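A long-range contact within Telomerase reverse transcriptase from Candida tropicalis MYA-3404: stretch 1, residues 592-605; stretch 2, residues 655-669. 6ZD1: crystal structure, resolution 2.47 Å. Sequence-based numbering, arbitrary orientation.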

# COMPACT_ATOMS: atom_id res chain seq x y z
N PHE A 592 3.05 9.16 -13.19
CA PHE A 592 3.19 7.71 -13.29
C PHE A 592 3.58 7.09 -11.96
O PHE A 592 3.03 6.05 -11.56
CB PHE A 592 4.22 7.36 -14.36
CG PHE A 592 4.62 5.91 -14.38
CD1 PHE A 592 3.85 4.97 -15.04
CD2 PHE A 592 5.77 5.49 -13.73
CE1 PHE A 592 4.21 3.64 -15.05
CE2 PHE A 592 6.14 4.15 -13.74
CZ PHE A 592 5.36 3.22 -14.41
N TYR A 593 4.49 7.73 -11.23
CA TYR A 593 4.98 7.16 -9.98
C TYR A 593 3.87 7.09 -8.94
O TYR A 593 3.64 6.04 -8.33
CB TYR A 593 6.15 8.00 -9.45
CG TYR A 593 6.86 7.38 -8.27
CD1 TYR A 593 7.91 6.51 -8.45
CD2 TYR A 593 6.48 7.69 -6.96
CE1 TYR A 593 8.57 5.94 -7.38
CE2 TYR A 593 7.13 7.13 -5.88
CZ TYR A 593 8.18 6.25 -6.10
OH TYR A 593 8.85 5.68 -5.04
N CYS A 594 3.14 8.19 -8.74
CA CYS A 594 2.05 8.18 -7.77
C CYS A 594 0.93 7.26 -8.20
O CYS A 594 0.25 6.68 -7.35
CB CYS A 594 1.51 9.60 -7.56
SG CYS A 594 2.71 10.73 -6.86
N SER A 595 0.72 7.10 -9.51
CA SER A 595 -0.36 6.24 -9.97
C SER A 595 -0.09 4.78 -9.66
O SER A 595 -1.03 4.00 -9.45
CB SER A 595 -0.58 6.42 -11.48
OG SER A 595 -1.62 5.57 -11.95
N ASN A 596 1.19 4.38 -9.60
CA ASN A 596 1.53 2.99 -9.33
C ASN A 596 1.96 2.76 -7.89
O ASN A 596 2.16 1.60 -7.51
CB ASN A 596 2.65 2.53 -10.28
CG ASN A 596 2.20 2.50 -11.72
OD1 ASN A 596 1.65 1.51 -12.20
ND2 ASN A 596 2.43 3.60 -12.44
N LEU A 597 2.10 3.81 -7.08
CA LEU A 597 2.55 3.67 -5.70
C LEU A 597 1.32 3.51 -4.81
O LEU A 597 0.88 4.43 -4.12
CB LEU A 597 3.40 4.86 -5.28
CG LEU A 597 4.04 4.76 -3.90
CD1 LEU A 597 5.18 3.75 -3.92
CD2 LEU A 597 4.52 6.12 -3.42
N SER A 598 0.76 2.30 -4.83
CA SER A 598 -0.46 2.02 -4.09
C SER A 598 -0.17 1.78 -2.61
O SER A 598 0.95 1.46 -2.21
CB SER A 598 -1.16 0.81 -4.69
OG SER A 598 -1.38 0.98 -6.08
N GLU A 599 -1.22 1.94 -1.79
CA GLU A 599 -1.05 1.84 -0.35
C GLU A 599 -0.68 0.43 0.10
O GLU A 599 0.11 0.28 1.05
CB GLU A 599 -2.34 2.28 0.36
CG GLU A 599 -2.69 3.75 0.19
CD GLU A 599 -3.99 4.13 0.87
OE1 GLU A 599 -4.59 3.27 1.55
OE2 GLU A 599 -4.42 5.30 0.72
N PHE A 600 -1.19 -0.60 -0.57
CA PHE A 600 -0.96 -1.96 -0.10
C PHE A 600 0.50 -2.39 -0.23
O PHE A 600 0.92 -3.32 0.46
CB PHE A 600 -1.85 -2.95 -0.86
CG PHE A 600 -1.79 -2.79 -2.34
CD1 PHE A 600 -0.66 -3.13 -3.05
CD2 PHE A 600 -2.87 -2.28 -3.03
CE1 PHE A 600 -0.59 -2.96 -4.40
CE2 PHE A 600 -2.82 -2.12 -4.39
CZ PHE A 600 -1.66 -2.45 -5.07
N LEU A 601 1.26 -1.74 -1.11
CA LEU A 601 2.67 -2.07 -1.26
C LEU A 601 3.55 -1.28 -0.31
O LEU A 601 4.78 -1.46 -0.32
CB LEU A 601 3.12 -1.84 -2.71
CG LEU A 601 2.70 -3.01 -3.61
CD1 LEU A 601 3.39 -2.95 -4.96
CD2 LEU A 601 2.95 -4.36 -2.92
N LEU A 602 2.96 -0.43 0.52
CA LEU A 602 3.64 0.17 1.65
C LEU A 602 3.09 -0.35 2.97
O LEU A 602 3.55 0.07 4.03
CB LEU A 602 3.52 1.69 1.59
CG LEU A 602 3.87 2.30 0.23
CD1 LEU A 602 3.64 3.80 0.23
CD2 LEU A 602 5.31 1.97 -0.15
N ASP A 603 2.14 -1.28 2.92
CA ASP A 603 1.47 -1.81 4.10
C ASP A 603 2.41 -2.78 4.82
O ASP A 603 2.74 -3.85 4.29
CB ASP A 603 0.15 -2.49 3.69
CG ASP A 603 -0.65 -3.01 4.88
OD1 ASP A 603 -0.22 -4.00 5.51
OD2 ASP A 603 -1.72 -2.44 5.17
N PHE A 604 2.84 -2.39 6.02
CA PHE A 604 3.71 -3.22 6.85
C PHE A 604 2.93 -4.25 7.66
O PHE A 604 3.54 -5.13 8.27
CB PHE A 604 4.53 -2.33 7.79
CG PHE A 604 5.84 -2.92 8.21
CD1 PHE A 604 6.62 -2.29 9.17
CD2 PHE A 604 6.32 -4.09 7.63
CE1 PHE A 604 7.83 -2.83 9.56
CE2 PHE A 604 7.53 -4.63 8.01
CZ PHE A 604 8.29 -4.00 8.98
N SER A 605 1.60 -4.15 7.70
CA SER A 605 0.78 -5.17 8.34
C SER A 605 0.62 -6.41 7.48
O SER A 605 0.19 -7.45 8.00
CB SER A 605 -0.60 -4.61 8.69
OG SER A 605 -0.49 -3.58 9.65
N THR A 655 7.26 11.94 -1.38
CA THR A 655 5.95 11.30 -1.52
C THR A 655 5.99 9.86 -1.04
O THR A 655 5.07 9.40 -0.36
CB THR A 655 5.48 11.37 -2.97
OG1 THR A 655 5.54 12.72 -3.44
CG2 THR A 655 4.04 10.88 -3.07
N THR A 656 7.07 9.14 -1.36
CA THR A 656 7.17 7.74 -0.94
C THR A 656 7.23 7.64 0.58
O THR A 656 6.49 6.87 1.19
CB THR A 656 8.41 7.10 -1.57
OG1 THR A 656 8.33 7.21 -3.00
CG2 THR A 656 8.52 5.64 -1.17
N ILE A 657 8.09 8.45 1.21
CA ILE A 657 8.22 8.39 2.66
C ILE A 657 6.92 8.81 3.33
O ILE A 657 6.47 8.18 4.30
CB ILE A 657 9.41 9.25 3.13
CG1 ILE A 657 10.72 8.71 2.55
CG2 ILE A 657 9.49 9.25 4.64
CD1 ILE A 657 11.03 7.29 2.98
N GLU A 658 6.27 9.85 2.81
CA GLU A 658 5.03 10.34 3.40
C GLU A 658 3.93 9.29 3.29
O GLU A 658 3.23 9.00 4.27
CB GLU A 658 4.61 11.64 2.71
CG GLU A 658 3.82 12.62 3.56
CD GLU A 658 2.32 12.38 3.51
OE1 GLU A 658 1.58 13.08 4.24
OE2 GLU A 658 1.88 11.51 2.73
N LYS A 659 3.77 8.68 2.11
CA LYS A 659 2.72 7.69 1.95
C LYS A 659 3.02 6.43 2.76
O LYS A 659 2.09 5.78 3.26
CB LYS A 659 2.52 7.36 0.47
CG LYS A 659 1.23 6.60 0.18
CD LYS A 659 0.89 6.62 -1.30
CE LYS A 659 -0.42 5.90 -1.56
NZ LYS A 659 -0.87 6.02 -2.97
N PHE A 660 4.30 6.08 2.92
CA PHE A 660 4.64 4.92 3.75
C PHE A 660 4.29 5.17 5.21
O PHE A 660 3.78 4.27 5.90
CB PHE A 660 6.13 4.60 3.62
CG PHE A 660 6.60 3.51 4.56
CD1 PHE A 660 7.16 3.82 5.79
CD2 PHE A 660 6.47 2.18 4.20
CE1 PHE A 660 7.58 2.82 6.65
CE2 PHE A 660 6.89 1.17 5.06
CZ PHE A 660 7.45 1.49 6.29
N ALA A 661 4.58 6.37 5.72
CA ALA A 661 4.20 6.70 7.09
C ALA A 661 2.69 6.82 7.23
O ALA A 661 2.12 6.44 8.26
CB ALA A 661 4.89 7.99 7.53
N ARG A 662 2.02 7.35 6.20
CA ARG A 662 0.56 7.44 6.22
C ARG A 662 -0.07 6.06 6.35
O ARG A 662 -0.96 5.84 7.19
CB ARG A 662 0.07 8.15 4.96
CG ARG A 662 -0.75 9.42 5.19
CD ARG A 662 -0.94 10.16 3.87
NE ARG A 662 -1.51 9.30 2.84
CZ ARG A 662 -1.30 9.45 1.54
NH1 ARG A 662 -0.53 10.43 1.08
NH2 ARG A 662 -1.87 8.61 0.68
N VAL A 663 0.37 5.11 5.51
CA VAL A 663 -0.26 3.80 5.48
C VAL A 663 -0.05 3.07 6.80
O VAL A 663 -1.02 2.62 7.44
CB VAL A 663 0.27 2.98 4.29
CG1 VAL A 663 -0.15 1.53 4.41
CG2 VAL A 663 -0.25 3.58 2.99
N ASN A 664 1.19 2.94 7.24
CA ASN A 664 1.49 2.16 8.43
C ASN A 664 1.34 2.95 9.73
O ASN A 664 1.33 2.34 10.80
CB ASN A 664 2.90 1.59 8.34
CG ASN A 664 3.15 0.91 7.02
OD1 ASN A 664 2.57 -0.14 6.74
ND2 ASN A 664 3.99 1.51 6.19
N GLY A 665 1.22 4.27 9.66
CA GLY A 665 1.06 5.08 10.85
C GLY A 665 2.27 5.18 11.74
O GLY A 665 2.27 6.02 12.64
N SER A 666 3.30 4.37 11.53
CA SER A 666 4.48 4.36 12.38
C SER A 666 5.73 4.62 11.56
O SER A 666 5.82 4.20 10.40
CB SER A 666 4.62 3.02 13.12
OG SER A 666 5.82 2.98 13.88
N MSE A 667 6.69 5.32 12.16
CA MSE A 667 7.94 5.69 11.50
C MSE A 667 8.93 4.55 11.41
O MSE A 667 10.06 4.73 10.96
CB MSE A 667 8.59 6.87 12.22
CG MSE A 667 7.82 8.16 12.09
SE MSE A 667 7.40 8.51 10.23
CE MSE A 667 6.49 10.23 10.45
N GLU A 668 8.52 3.36 11.85
CA GLU A 668 9.41 2.21 11.83
C GLU A 668 9.67 1.80 10.38
O GLU A 668 8.75 1.35 9.68
CB GLU A 668 8.79 1.06 12.62
CG GLU A 668 9.68 -0.17 12.68
CD GLU A 668 9.00 -1.35 13.35
OE1 GLU A 668 9.37 -2.50 13.02
OE2 GLU A 668 8.12 -1.13 14.20
N GLY A 669 10.92 1.94 9.94
CA GLY A 669 11.33 1.52 8.62
C GLY A 669 11.54 2.62 7.61
O GLY A 669 11.95 2.32 6.48

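Long-range contact in Candida tropicalis telomerase reverse transcriptase between the end of one helix with the loop that follows it (592-605) and a second helix with its trailing loop (655-669); together the two stretches bury 746 Å². By CA atoms, the stretches come closest at Leu-602 and Phe-660, 5.3 Å apart.

Four hydrogen bonds join the stretches. Asn-664, in the last turn of its helix, reads two backbone groups of the loop with one side-chain amide. Asn-664 ND2 donates to Leu-602 O (2.6 Å), and Asn-664 OD1 accepts from Phe-604 N at 2.4 Å, a very short distance with a nearly straight N-H...O angle of 163°. The amide thus spans Asp-603, whose own side chain starts away from the helix. Asn-664 ND2 also makes a weak bond to Phe-660 O (2.8 Å, 124°), one turn back, which ties the amide to its own helix. Lys-659 reaches the loop in a nearly extended form, all four chi angles t, and its NZ donates to Leu-597 O at 2.6 Å. Leu-597 is the first residue to leave helical angles after 596, so the lysine binds a carbonyl just where the first helix has ended. At the other end of the contact, Tyr-593 OH and Thr-656 OG1 lie 2.6 Å apart in a hydrogen bond between two hydroxyls, with OG1 near the plane of the tyrosine ring, at its edge.

Apolar packing centres on Leu-602, which has the largest covered area of any residue here, 97 Å². Leu-602 CD1 rests against the helix backbone, 3.6 Å from Phe-660 N, and also meets the aliphatic part of Lys-659 (CD1 to CG, 3.7 Å); Leu-602 CB lies 4.0 Å from Phe-660 CD2. Val-663 packs beside it, with CG1 3.6 Å from Glu-599 O and 3.7 Å from Asp-603 CA. Leu-597 CD2 sits 4.0 Å from Thr-656 CA, and Cys-594 SG is 4.0 Å from Thr-655 CG2.

Among the charged side chains, Glu-599 contributes mainly its methylenes: CG lies 3.6 Å from Lys-659 CE, and CB is 3.6 Å from Val-663 CG2. Glu-599 OE2 stays 4.2 Å from Arg-662 NH2, beyond salt-bridge range, whereas Arg-662 NH1 forms a salt bridge within its own helix to Glu-658 OE2 (3.1 Å). Farther along, Glu-668 OE1 comes within 3.8 Å of Phe-604 CE1.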